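Local coordinates for protein dipicolinate synthase subunit A (Bacillus halodurans, PDB 3D4O) that probably serves as the dinucleotide-binding, oxidoreductase-like subunit of the synthase that makes dipicolinate, a compound stored in bacterial spores, at residues 5-10 with 57-62; 30-35 with 47-52; 158-163 with 216-221; 180-185 with 198-203. One frame throughout, in Å; residues are numbered along the deposited sequence.

Interaction 1: 5-10 with 57-62; sequences GKHVVI and NTVDAI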
loop_
_atom_site.group_PDB
_atom_site.type_symbol
_atom_site.label_atom_id
_atom_site.label_comp_id
_atom_site.label_asym_id
_atom_site.label_seq_id
_atom_site.Cartn_x
_atom_site.Cartn_y
_atom_site.Cartn_z
ATOM N N GLY C 5 27.089 29.324 16.368
ATOM C CA GLY C 5 27.081 29.706 17.780
ATOM C C GLY C 5 25.877 29.187 18.525
ATOM O O GLY C 5 25.730 29.402 19.734
ATOM N N LYS C 6 25.000 28.524 17.786
ATOM C CA LYS C 6 23.799 27.938 18.384
ATOM C C LYS C 6 24.043 26.486 18.710
ATOM O O LYS C 6 24.753 25.798 18.004
ATOM C CB LYS C 6 22.564 28.176 17.519
ATOM C CG LYS C 6 22.213 29.659 17.553
ATOM C CD LYS C 6 20.770 29.984 17.179
ATOM C CE LYS C 6 20.408 31.378 17.726
ATOM N NZ LYS C 6 18.945 31.709 17.671
ATOM N N HIS C 7 23.525 26.069 19.852
ATOM C CA HIS C 7 23.681 24.701 20.318
ATOM C C HIS C 7 22.338 24.067 20.519
ATOM O O HIS C 7 21.534 24.533 21.319
ATOM C CB HIS C 7 24.512 24.664 21.599
ATOM C CG HIS C 7 24.543 23.323 22.272
ATOM N ND1 HIS C 7 24.448 22.136 21.578
ATOM C CD2 HIS C 7 24.745 22.982 23.567
ATOM C CE1 HIS C 7 24.538 21.127 22.425
ATOM N NE2 HIS C 7 24.724 21.612 23.637
ATOM N N VAL C 8 22.096 23.009 19.755
ATOM C CA VAL C 8 20.842 22.270 19.844
ATOM C C VAL C 8 21.061 20.800 20.209
ATOM O O VAL C 8 22.046 20.168 19.838
ATOM C CB VAL C 8 19.961 22.372 18.531
ATOM C CG1 VAL C 8 20.039 23.772 17.920
ATOM C CG2 VAL C 8 20.371 21.352 17.495
ATOM N N VAL C 9 20.127 20.293 20.999
ATOM C CA VAL C 9 20.116 18.888 21.348
ATOM C C VAL C 9 18.943 18.277 20.604
ATOM O O VAL C 9 17.817 18.776 20.642
ATOM C CB VAL C 9 20.040 18.615 22.873
ATOM C CG1 VAL C 9 18.776 19.166 23.481
ATOM C CG2 VAL C 9 20.138 17.111 23.150
ATOM N N ILE C 10 19.286 17.228 19.875
ATOM C CA ILE C 10 18.371 16.434 19.097
ATOM C C ILE C 10 18.274 15.103 19.794
ATOM O O ILE C 10 19.237 14.358 19.888
ATOM C CB ILE C 10 18.868 16.251 17.641
ATOM C CG1 ILE C 10 19.005 17.607 16.932
ATOM C CG2 ILE C 10 17.922 15.371 16.835
ATOM C CD1 ILE C 10 19.230 17.509 15.401
ATOM N N ASN C 57 23.010 23.604 30.300
ATOM C CA ASN C 57 23.085 25.074 30.473
ATOM C C ASN C 57 23.708 25.828 29.285
ATOM O O ASN C 57 23.923 27.037 29.353
ATOM C CB ASN C 57 23.651 25.505 31.855
ATOM C CG ASN C 57 25.037 25.003 32.123
ATOM O OD1 ASN C 57 25.780 24.673 31.200
ATOM N ND2 ASN C 57 25.408 24.944 33.406
ATOM N N THR C 58 23.933 25.120 28.176
ATOM C CA THR C 58 24.495 25.769 26.960
ATOM C C THR C 58 23.643 25.529 25.710
ATOM O O THR C 58 23.951 25.985 24.606
ATOM C CB THR C 58 25.952 25.329 26.687
ATOM O OG1 THR C 58 26.009 23.912 26.477
ATOM C CG2 THR C 58 26.848 25.704 27.862
ATOM N N VAL C 59 22.540 24.842 25.935
ATOM C CA VAL C 59 21.594 24.433 24.892
ATOM C C VAL C 59 20.554 25.488 24.559
ATOM O O VAL C 59 19.769 25.896 25.416
ATOM C CB VAL C 59 20.878 23.158 25.347
ATOM C CG1 VAL C 59 19.757 22.819 24.424
ATOM C CG2 VAL C 59 21.914 22.014 25.498
ATOM N N ASP C 60 20.548 25.924 23.309
ATOM C CA ASP C 60 19.607 26.966 22.871
ATOM C C ASP C 60 18.282 26.339 22.466
ATOM O O ASP C 60 17.253 27.020 22.343
ATOM C CB ASP C 60 20.133 27.766 21.669
ATOM C CG ASP C 60 21.507 28.393 21.910
ATOM O OD1 ASP C 60 21.582 29.564 22.321
ATOM O OD2 ASP C 60 22.519 27.720 21.662
ATOM N N ALA C 61 18.314 25.035 22.232
ATOM C CA ALA C 61 17.108 24.351 21.775
ATOM C C ALA C 61 17.137 22.844 21.849
ATOM O O ALA C 61 18.139 22.186 21.582
ATOM C CB ALA C 61 16.766 24.785 20.359
ATOM N N ILE C 62 15.966 22.329 22.199
ATOM C CA ILE C 62 15.733 20.904 22.316
ATOM C C ILE C 62 14.750 20.452 21.262
ATOM O O ILE C 62 13.630 20.921 21.214
ATOM C CB ILE C 62 15.202 20.563 23.709
ATOM C CG1 ILE C 62 16.211 21.046 24.761
ATOM C CG2 ILE C 62 14.887 19.059 23.816
ATOM C CD1 ILE C 62 15.859 20.662 26.179
#
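Residues 5-10 and 57-62 run in the same general direction, and their ends pair as parallel strands, Val-8 beside Ala-61 and Val-9 beside Ile-62. Val-9 N donates to Ala-61 O at 2.8 Å, nearly along the C=O axis. Before it, His-7 O takes a short bond of 2.6 Å from Asp-60 N and a weak one from Ala-61 N. The Asp-60 side chain, CG anti to its carbonyl carbon (chi1 -55°), turns back so that OD2 accepts from His-7 N at 2.6 Å, the donor somewhat above the carboxylate plane. The imidazole of His-7 crosses Thr-58 and Val-59 obliquely. Thr-58 O lies at the ring edge, 3.3 Å from His-7 CD2, while Val-59 CG2 comes within 3.4 Å of His-7 NE2. Val-9 and Ile-62 share a face of the sheet and lie tightly side by side, CG1 to CG1 at 3.4 Å. Strands 7-11 and 61-63 are the adjacent central pair of a parallel sheet with strand order 3-2-1-4-5-6, as in a Rossmann fold; strand 30-34 flanks 7-11. Asp-60 thus grips both the N-H and the carbonyl of His-7, and the short bond to OD2 would probably help keep its carboxylate ionised.

Interaction 2: 30-35 with 47-52; sequences KISLVG and TKMRID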
loop_
_atom_site.group_PDB
_atom_site.type_symbol
_atom_site.label_atom_id
_atom_site.label_comp_id
_atom_site.label_asym_id
_atom_site.label_seq_id
_atom_site.Cartn_x
_atom_site.Cartn_y
_atom_site.Cartn_z
ATOM N N LYS C 30 25.881 23.644 16.435
ATOM C CA LYS C 30 26.481 22.654 17.344
ATOM C C LYS C 30 25.353 21.721 17.744
ATOM O O LYS C 30 24.311 22.173 18.205
ATOM C CB LYS C 30 27.116 23.291 18.576
ATOM C CG LYS C 30 27.701 22.267 19.551
ATOM C CD LYS C 30 28.325 22.946 20.786
ATOM C CE LYS C 30 28.777 21.921 21.835
ATOM N NZ LYS C 30 29.270 22.559 23.066
ATOM N N ILE C 31 25.584 20.424 17.555
ATOM C CA ILE C 31 24.561 19.381 17.781
ATOM C C ILE C 31 24.938 18.212 18.679
ATOM O O ILE C 31 25.762 17.376 18.326
ATOM C CB ILE C 31 24.126 18.734 16.440
ATOM C CG1 ILE C 31 23.686 19.801 15.429
ATOM C CG2 ILE C 31 23.005 17.705 16.697
ATOM C CD1 ILE C 31 23.639 19.318 13.963
ATOM N N SER C 32 24.291 18.166 19.836
ATOM C CA SER C 32 24.414 17.038 20.766
ATOM C C SER C 32 23.333 16.059 20.375
ATOM O O SER C 32 22.148 16.403 20.353
ATOM C CB SER C 32 24.248 17.481 22.212
ATOM O OG SER C 32 25.335 18.283 22.619
ATOM N N LEU C 33 23.739 14.842 20.036
ATOM C CA LEU C 33 22.803 13.844 19.462
ATOM C C LEU C 33 22.553 12.624 20.339
ATOM O O LEU C 33 23.405 11.744 20.496
ATOM C CB LEU C 33 23.309 13.412 18.077
ATOM C CG LEU C 33 22.388 12.616 17.168
ATOM C CD1 LEU C 33 21.140 13.452 16.800
ATOM C CD2 LEU C 33 23.187 12.149 15.899
ATOM N N VAL C 34 21.337 12.569 20.869
ATOM C CA VAL C 34 20.942 11.497 21.796
ATOM C C VAL C 34 19.973 10.519 21.157
ATOM O O VAL C 34 18.971 10.912 20.541
ATOM C CB VAL C 34 20.315 12.085 23.100
ATOM C CG1 VAL C 34 20.034 10.995 24.114
ATOM C CG2 VAL C 34 21.199 13.147 23.694
ATOM N N GLY C 35 20.316 9.237 21.273
ATOM C CA GLY C 35 19.462 8.146 20.783
ATOM C C GLY C 35 19.810 7.612 19.415
ATOM O O GLY C 35 19.053 6.836 18.817
ATOM N N THR C 47 27.908 15.531 17.940
ATOM C CA THR C 47 28.491 14.671 18.979
ATOM C C THR C 47 27.409 13.798 19.593
ATOM O O THR C 47 26.449 14.296 20.172
ATOM C CB THR C 47 29.145 15.471 20.118
ATOM O OG1 THR C 47 30.076 16.416 19.578
ATOM C CG2 THR C 47 29.879 14.529 21.092
ATOM N N LYS C 48 27.581 12.488 19.446
ATOM C CA LYS C 48 26.639 11.521 20.001
ATOM C C LYS C 48 26.885 11.317 21.469
ATOM O O LYS C 48 28.029 11.251 21.945
ATOM C CB LYS C 48 26.754 10.166 19.316
ATOM C CG LYS C 48 26.366 10.118 17.873
ATOM C CD LYS C 48 26.546 8.696 17.391
ATOM C CE LYS C 48 26.232 8.514 15.933
ATOM N NZ LYS C 48 26.573 7.111 15.590
HETATM N N MSE C 49 25.797 11.206 22.204
HETATM C CA MSE C 49 25.912 11.027 23.640
HETATM C C MSE C 49 24.650 10.510 24.288
HETATM O O MSE C 49 23.588 10.424 23.664
HETATM C CB MSE C 49 26.291 12.364 24.293
HETATM C CG MSE C 49 25.208 13.460 24.245
HETATM SE SE MSE C 49 25.980 15.180 24.784
HETATM C CE MSE C 49 27.152 15.471 23.254
ATOM N N ARG C 50 24.819 10.165 25.559
ATOM C CA ARG C 50 23.725 9.710 26.423
ATOM C C ARG C 50 23.080 10.956 27.003
ATOM O O ARG C 50 23.734 11.985 27.190
ATOM C CB ARG C 50 24.210 8.794 27.570
ATOM C CG ARG C 50 24.847 7.478 27.130
ATOM C CD ARG C 50 25.189 6.582 28.320
ATOM N NE ARG C 50 25.923 7.302 29.360
ATOM C CZ ARG C 50 27.214 7.603 29.290
ATOM N NH1 ARG C 50 27.926 7.268 28.222
ATOM N NH2 ARG C 50 27.789 8.262 30.282
ATOM N N ILE C 51 21.798 10.834 27.317
ATOM C CA ILE C 51 21.008 11.976 27.791
ATOM C C ILE C 51 21.618 12.547 29.059
ATOM O O ILE C 51 21.550 13.748 29.318
ATOM C CB ILE C 51 19.491 11.625 27.971
ATOM C CG1 ILE C 51 18.651 12.888 27.747
ATOM C CG2 ILE C 51 19.239 10.940 29.304
ATOM C CD1 ILE C 51 17.141 12.663 27.707
ATOM N N ASP C 52 22.264 11.667 29.812
ATOM C CA ASP C 52 22.899 12.034 31.094
ATOM C C ASP C 52 24.228 12.754 30.886
ATOM O O ASP C 52 24.859 13.166 31.849
ATOM C CB ASP C 52 23.089 10.803 32.009
ATOM C CG ASP C 52 24.078 9.786 31.454
ATOM O OD1 ASP C 52 23.618 8.806 30.832
ATOM O OD2 ASP C 52 25.306 9.973 31.596
#
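Selenomethionine Met-49 and Val-34 carry most of the side-chain contact. The Met-49 chain leaves with CG in the crowded position between N and the carbonyl carbon (chi1 68°) and bends again at chi3, which brings its methyl back over Ser-32: Met-49 CE lies 3.4 Å from Ser-32 OG. Val-34 spreads its two branches along the other segment. Val-34 CG2 meets Met-49 CG at 4.1 Å, crossing obliquely, while Val-34 CG1, anti to the backbone N, reaches Ile-51 CB at 3.9 Å. Behind these side chains stand three backbone bonds. Thr-47 N points to Ile-31 O at 2.9 Å, nearly along the C=O axis; Leu-33 N to Thr-47 O at 2.8 Å and Met-49 N to Leu-33 O at 3.0 Å both come from above the carbonyl plane. The strand axes cross at -31°. Farther out, Arg-50 holds Asp-52 side-on, NE to OD1 at 3.1 Å and NH2 to OD2, and forms a second salt bridge with Glu-53. Strand 7-11 flanks 30-34, and Leu-33 rests on Ile-21 of helix 15-26. Strand 46-49 is an edge strand, within the chain, of this parallel sheet, whose strand order 3-2-1-4-5-6 is that of a Rossmann fold.

Interaction 3: 158-163 with 216-221; sequences VAVLGL and VCINTI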
loop_
_atom_site.group_PDB
_atom_site.type_symbol
_atom_site.label_atom_id
_atom_site.label_comp_id
_atom_site.label_asym_id
_atom_site.label_seq_id
_atom_site.Cartn_x
_atom_site.Cartn_y
_atom_site.Cartn_z
ATOM N N VAL C 158 -15.539 3.159 1.307
ATOM C CA VAL C 158 -14.573 3.733 2.249
ATOM C C VAL C 158 -15.104 4.959 2.917
ATOM O O VAL C 158 -15.601 5.859 2.265
ATOM C CB VAL C 158 -13.257 4.132 1.503
ATOM C CG1 VAL C 158 -12.260 4.868 2.445
ATOM C CG2 VAL C 158 -12.625 2.895 0.867
ATOM N N ALA C 159 -15.038 4.964 4.235
ATOM C CA ALA C 159 -15.459 6.113 5.056
ATOM C C ALA C 159 -14.248 6.744 5.681
ATOM O O ALA C 159 -13.316 6.036 6.119
ATOM C CB ALA C 159 -16.403 5.704 6.159
ATOM N N VAL C 160 -14.235 8.070 5.638
ATOM C CA VAL C 160 -13.234 8.861 6.367
ATOM C C VAL C 160 -14.016 9.683 7.382
ATOM O O VAL C 160 -15.053 10.283 7.062
ATOM C CB VAL C 160 -12.390 9.793 5.498
ATOM C CG1 VAL C 160 -11.448 10.620 6.392
ATOM C CG2 VAL C 160 -11.569 9.046 4.436
ATOM N N LEU C 161 -13.542 9.685 8.617
ATOM C CA LEU C 161 -14.214 10.415 9.701
ATOM C C LEU C 161 -13.374 11.644 9.975
ATOM O O LEU C 161 -12.204 11.539 10.359
ATOM C CB LEU C 161 -14.348 9.563 10.951
ATOM C CG LEU C 161 -15.074 8.234 10.740
ATOM C CD1 LEU C 161 -15.159 7.463 12.062
ATOM C CD2 LEU C 161 -16.457 8.383 10.121
ATOM N N GLY C 162 -13.966 12.786 9.657
ATOM C CA GLY C 162 -13.346 14.096 9.832
ATOM C C GLY C 162 -12.877 14.704 8.538
ATOM O O GLY C 162 -12.348 14.006 7.670
ATOM N N LEU C 163 -13.130 16.000 8.377
ATOM C CA LEU C 163 -12.659 16.675 7.199
ATOM C C LEU C 163 -11.742 17.842 7.607
ATOM O O LEU C 163 -11.825 18.970 7.099
ATOM C CB LEU C 163 -13.766 17.103 6.258
ATOM C CG LEU C 163 -13.155 17.426 4.888
ATOM C CD1 LEU C 163 -13.184 16.205 3.916
ATOM C CD2 LEU C 163 -13.871 18.565 4.272
ATOM N N VAL C 216 -13.613 -0.114 4.581
ATOM C CA VAL C 216 -12.426 0.471 5.213
ATOM C C VAL C 216 -12.840 1.797 5.796
ATOM O O VAL C 216 -13.455 2.615 5.122
ATOM C CB VAL C 216 -11.228 0.685 4.244
ATOM C CG1 VAL C 216 -9.983 1.245 5.020
ATOM C CG2 VAL C 216 -10.828 -0.632 3.546
ATOM N N CYS C 217 -12.532 1.962 7.062
ATOM C CA CYS C 217 -12.848 3.175 7.781
ATOM C C CYS C 217 -11.579 3.796 8.347
ATOM O O CYS C 217 -10.841 3.152 9.092
ATOM C CB CYS C 217 -13.798 2.843 8.901
ATOM S SG CYS C 217 -14.264 4.260 9.942
ATOM N N ILE C 218 -11.326 5.040 7.948
ATOM C CA ILE C 218 -10.169 5.792 8.423
ATOM C C ILE C 218 -10.609 6.886 9.343
ATOM O O ILE C 218 -11.349 7.775 8.942
ATOM C CB ILE C 218 -9.399 6.434 7.232
ATOM C CG1 ILE C 218 -9.009 5.310 6.248
ATOM C CG2 ILE C 218 -8.222 7.230 7.780
ATOM C CD1 ILE C 218 -9.357 5.610 4.816
ATOM N N ASN C 219 -10.205 6.807 10.606
ATOM C CA ASN C 219 -10.532 7.877 11.538
ATOM C C ASN C 219 -9.441 8.920 11.662
ATOM O O ASN C 219 -8.266 8.589 11.807
ATOM C CB ASN C 219 -10.820 7.365 12.937
ATOM C CG ASN C 219 -11.110 8.512 13.895
ATOM O OD1 ASN C 219 -11.982 9.333 13.636
ATOM N ND2 ASN C 219 -10.342 8.609 14.961
ATOM N N THR C 220 -9.848 10.188 11.579
ATOM C CA THR C 220 -8.954 11.322 11.858
ATOM C C THR C 220 -9.472 12.136 13.058
ATOM O O THR C 220 -8.784 13.013 13.538
ATOM C CB THR C 220 -8.786 12.291 10.671
ATOM O OG1 THR C 220 -10.009 13.013 10.434
ATOM C CG2 THR C 220 -8.363 11.555 9.418
ATOM N N ILE C 221 -10.674 11.849 13.550
ATOM C CA ILE C 221 -11.256 12.637 14.651
ATOM C C ILE C 221 -10.650 12.252 16.012
ATOM O O ILE C 221 -10.657 11.076 16.391
ATOM C CB ILE C 221 -12.816 12.490 14.725
ATOM C CG1 ILE C 221 -13.491 12.919 13.437
ATOM C CG2 ILE C 221 -13.407 13.310 15.882
ATOM C CD1 ILE C 221 -14.967 12.675 13.481
#
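Four backbone bonds knit residues 158-163 to 216-221 as neighbouring parallel strands, their axes only 12° apart. Ala-159 N donates to Val-216 O, Ile-218 N to Ala-159 O and Leu-161 N to Ile-218 O, the last at 2.9 Å; Thr-220 N closes the ladder on Leu-161 O. That oxygen has a second donor, the hydroxyl of Thr-220, whose OG1 sits in the crowded position (chi1 69°) and meets a lone pair of Leu-161 O at 2.6 Å. A further polar group lies within 216-221: Asn-219 OD1 accepts from Ile-221 N in an Asx turn, and Asn-219 ND2 donates to Ile-221 O at 2.9 Å and also to Asp-242. Among apolar contacts, Ile-218 CD1 fits between Val-158 CG1, at 3.8 Å, and Val-160 CG2, on the face toward helix 165-176. On the other face Leu-161 CD1 touches Cys-217 SG at 3.9 Å, and Leu-161 CB lies 3.6 Å from Asn-219 OD1. Gly-162 has Thr-220 OG1 so close that a beta carbon there would clash. This glycine opens a GxGxxG pattern consistent with dinucleotide binding. The doubly gripped Leu-161 O ties the two strand ends together beside that glycine-rich turn, while the Asx turn shapes the chain after Asn-219.

Interaction 4: 180-185 with 198-203; sequences KVKVGA and GMEPFH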
loop_
_atom_site.group_PDB
_atom_site.type_symbol
_atom_site.label_atom_id
_atom_site.label_comp_id
_atom_site.label_asym_id
_atom_site.label_seq_id
_atom_site.Cartn_x
_atom_site.Cartn_y
_atom_site.Cartn_z
ATOM N N LYS C 180 -15.428 4.280 -3.213
ATOM C CA LYS C 180 -16.689 5.023 -3.060
ATOM C C LYS C 180 -16.584 5.551 -1.656
ATOM O O LYS C 180 -16.767 4.846 -0.680
ATOM C CB LYS C 180 -17.907 4.144 -3.274
ATOM C CG LYS C 180 -18.037 3.689 -4.708
ATOM C CD LYS C 180 -19.028 2.541 -4.870
ATOM C CE LYS C 180 -19.190 2.152 -6.367
ATOM N NZ LYS C 180 -17.875 1.925 -7.062
ATOM N N VAL C 181 -16.233 6.815 -1.603
ATOM C CA VAL C 181 -15.891 7.460 -0.380
ATOM C C VAL C 181 -16.997 8.259 0.239
ATOM O O VAL C 181 -17.668 9.057 -0.396
ATOM C CB VAL C 181 -14.709 8.420 -0.579
ATOM C CG1 VAL C 181 -14.444 9.180 0.712
ATOM C CG2 VAL C 181 -13.433 7.683 -1.089
ATOM N N LYS C 182 -17.168 8.022 1.519
ATOM C CA LYS C 182 -18.127 8.807 2.285
ATOM C C LYS C 182 -17.347 9.406 3.424
ATOM O O LYS C 182 -16.431 8.786 3.931
ATOM C CB LYS C 182 -19.312 7.986 2.779
ATOM C CG LYS C 182 -18.975 6.798 3.634
ATOM C CD LYS C 182 -20.240 6.230 4.334
ATOM C CE LYS C 182 -21.216 5.595 3.382
ATOM N NZ LYS C 182 -22.468 4.994 4.029
ATOM N N VAL C 183 -17.668 10.647 3.745
ATOM C CA VAL C 183 -16.977 11.365 4.801
ATOM C C VAL C 183 -17.967 11.832 5.873
ATOM O O VAL C 183 -19.014 12.437 5.600
ATOM C CB VAL C 183 -16.136 12.561 4.258
ATOM C CG1 VAL C 183 -15.245 13.168 5.418
ATOM C CG2 VAL C 183 -15.238 12.151 3.070
ATOM N N GLY C 184 -17.616 11.511 7.100
ATOM C CA GLY C 184 -18.415 11.898 8.270
ATOM C C GLY C 184 -17.849 13.105 8.985
ATOM O O GLY C 184 -16.653 13.206 9.209
ATOM N N ALA C 185 -18.727 14.045 9.301
ATOM C CA ALA C 185 -18.323 15.282 10.031
ATOM C C ALA C 185 -19.531 15.937 10.647
ATOM O O ALA C 185 -20.647 15.654 10.288
ATOM C CB ALA C 185 -17.618 16.275 9.089
ATOM N N GLY C 198 -17.505 15.759 -4.465
ATOM C CA GLY C 198 -18.139 14.612 -5.135
ATOM C C GLY C 198 -18.105 13.363 -4.299
ATOM O O GLY C 198 -18.046 12.221 -4.784
HETATM N N MSE C 199 -18.093 13.580 -3.014
HETATM C CA MSE C 199 -18.105 12.476 -2.104
HETATM C C MSE C 199 -19.406 12.538 -1.296
HETATM O O MSE C 199 -20.108 13.541 -1.305
HETATM C CB MSE C 199 -16.874 12.515 -1.206
HETATM C CG MSE C 199 -15.576 12.425 -2.000
HETATM SE SE MSE C 199 -13.952 12.484 -0.888
HETATM C CE MSE C 199 -14.322 14.083 0.066
ATOM N N GLU C 200 -19.693 11.475 -0.560
ATOM C CA GLU C 200 -20.965 11.389 0.162
ATOM C C GLU C 200 -20.814 11.839 1.605
ATOM O O GLU C 200 -20.137 11.178 2.386
ATOM C CB GLU C 200 -21.534 9.958 0.130
ATOM C CG GLU C 200 -22.811 9.864 0.967
ATOM C CD GLU C 200 -23.374 8.450 1.120
ATOM O OE1 GLU C 200 -22.886 7.488 0.469
ATOM O OE2 GLU C 200 -24.324 8.325 1.915
ATOM N N PRO C 201 -21.414 12.979 1.957
ATOM C CA PRO C 201 -21.282 13.386 3.344
ATOM C C PRO C 201 -22.313 12.766 4.215
ATOM O O PRO C 201 -23.367 12.356 3.745
ATOM C CB PRO C 201 -21.584 14.885 3.300
ATOM C CG PRO C 201 -22.532 15.055 2.170
ATOM C CD PRO C 201 -22.192 13.953 1.163
ATOM N N PHE C 202 -21.986 12.668 5.486
ATOM C CA PHE C 202 -22.956 12.237 6.483
ATOM C C PHE C 202 -22.663 12.870 7.823
ATOM O O PHE C 202 -21.527 13.088 8.146
ATOM C CB PHE C 202 -23.039 10.718 6.603
ATOM C CG PHE C 202 -21.803 10.047 7.178
ATOM C CD1 PHE C 202 -20.746 9.707 6.361
ATOM C CD2 PHE C 202 -21.763 9.682 8.508
ATOM C CE1 PHE C 202 -19.645 9.047 6.855
ATOM C CE2 PHE C 202 -20.665 9.011 9.033
ATOM C CZ PHE C 202 -19.601 8.709 8.203
ATOM N N HIS C 203 -23.695 13.179 8.595
ATOM C CA HIS C 203 -23.461 13.775 9.907
ATOM C C HIS C 203 -22.875 12.694 10.779
ATOM O O HIS C 203 -23.369 11.560 10.862
ATOM C CB HIS C 203 -24.729 14.373 10.537
ATOM C CG HIS C 203 -24.455 15.277 11.701
ATOM N ND1 HIS C 203 -24.333 14.819 12.995
ATOM C CD2 HIS C 203 -24.317 16.625 11.766
ATOM C CE1 HIS C 203 -24.126 15.843 13.804
ATOM N NE2 HIS C 203 -24.114 16.950 13.082
HETATM O O HOH W 1 -23.362 5.011 1.223
#
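The Phe-202 ring lies with one face against the backbone of residues 180-185. Gly-184 CA stands 3.5 Å from the centroid of the Phe-202 ring, 16° off its normal, a CH-pi contact that needs the absence of a side chain at Gly-184, where a beta carbon would strike CZ. Phe-202 CG occupies the crowded position between N and carbonyl carbon (chi1 68°), folding the ring back so that CE1 comes to 3.2 Å from Gly-184 N. The aliphatic chain of Lys-182 crosses the Phe-202 side chain at about a right angle, Lys-182 CD 3.8 Å from Phe-202 CE1. Ala-185 O lies over one face of the His-203 imidazole, whose ND1 bonds to Ser-205. Both segments belong to a beta-alpha-beta unit in which helix 188-196 ends in a Schellman motif at Gly-198 before the chain enters strand 200-203, parallel to 180-185. Their ladder alternates from Glu-200 N to Val-181 O through to Ala-185 N and Phe-202 O, 3.2 Å apart. Away from the Phe-202 face, selenomethionine Met-199 lies alongside Val-181, SE to CG1 at 3.7 Å, and bends at chi3 to bring CE against Val-183 CG2. Lys-182, bent at chi3, and the extended Glu-200 lie side by side without a salt bridge; a water donates to Glu-200 OE1 at 2.6 Å and accepts weakly from Lys-182 NZ, which also bonds to Glu-210 O.

How the interactions relate
From the N terminus, strand 7-11 opens the first sheet, and the loop closed by interaction 1, when the chain returns at 57-62, encloses interaction 2 between 30-35 and 47-52. The two touch, because strands 7-11 and 30-34 are neighbours: Val-8 N lies 2.8 Å from Lys-30 O. The second sheet repeats the pattern. Interaction 3 joins 158-163 to 216-221, and interaction 4, between 180-185 and 198-203, is nested within that loop; Gly-162 N lies 2.8 Å from Gly-184 O. The pairs follow in series without crossing, in two separate parallel sheets on opposite sides of the chain's centre, with interactions 1 and 3 about 40 Å apart between centres.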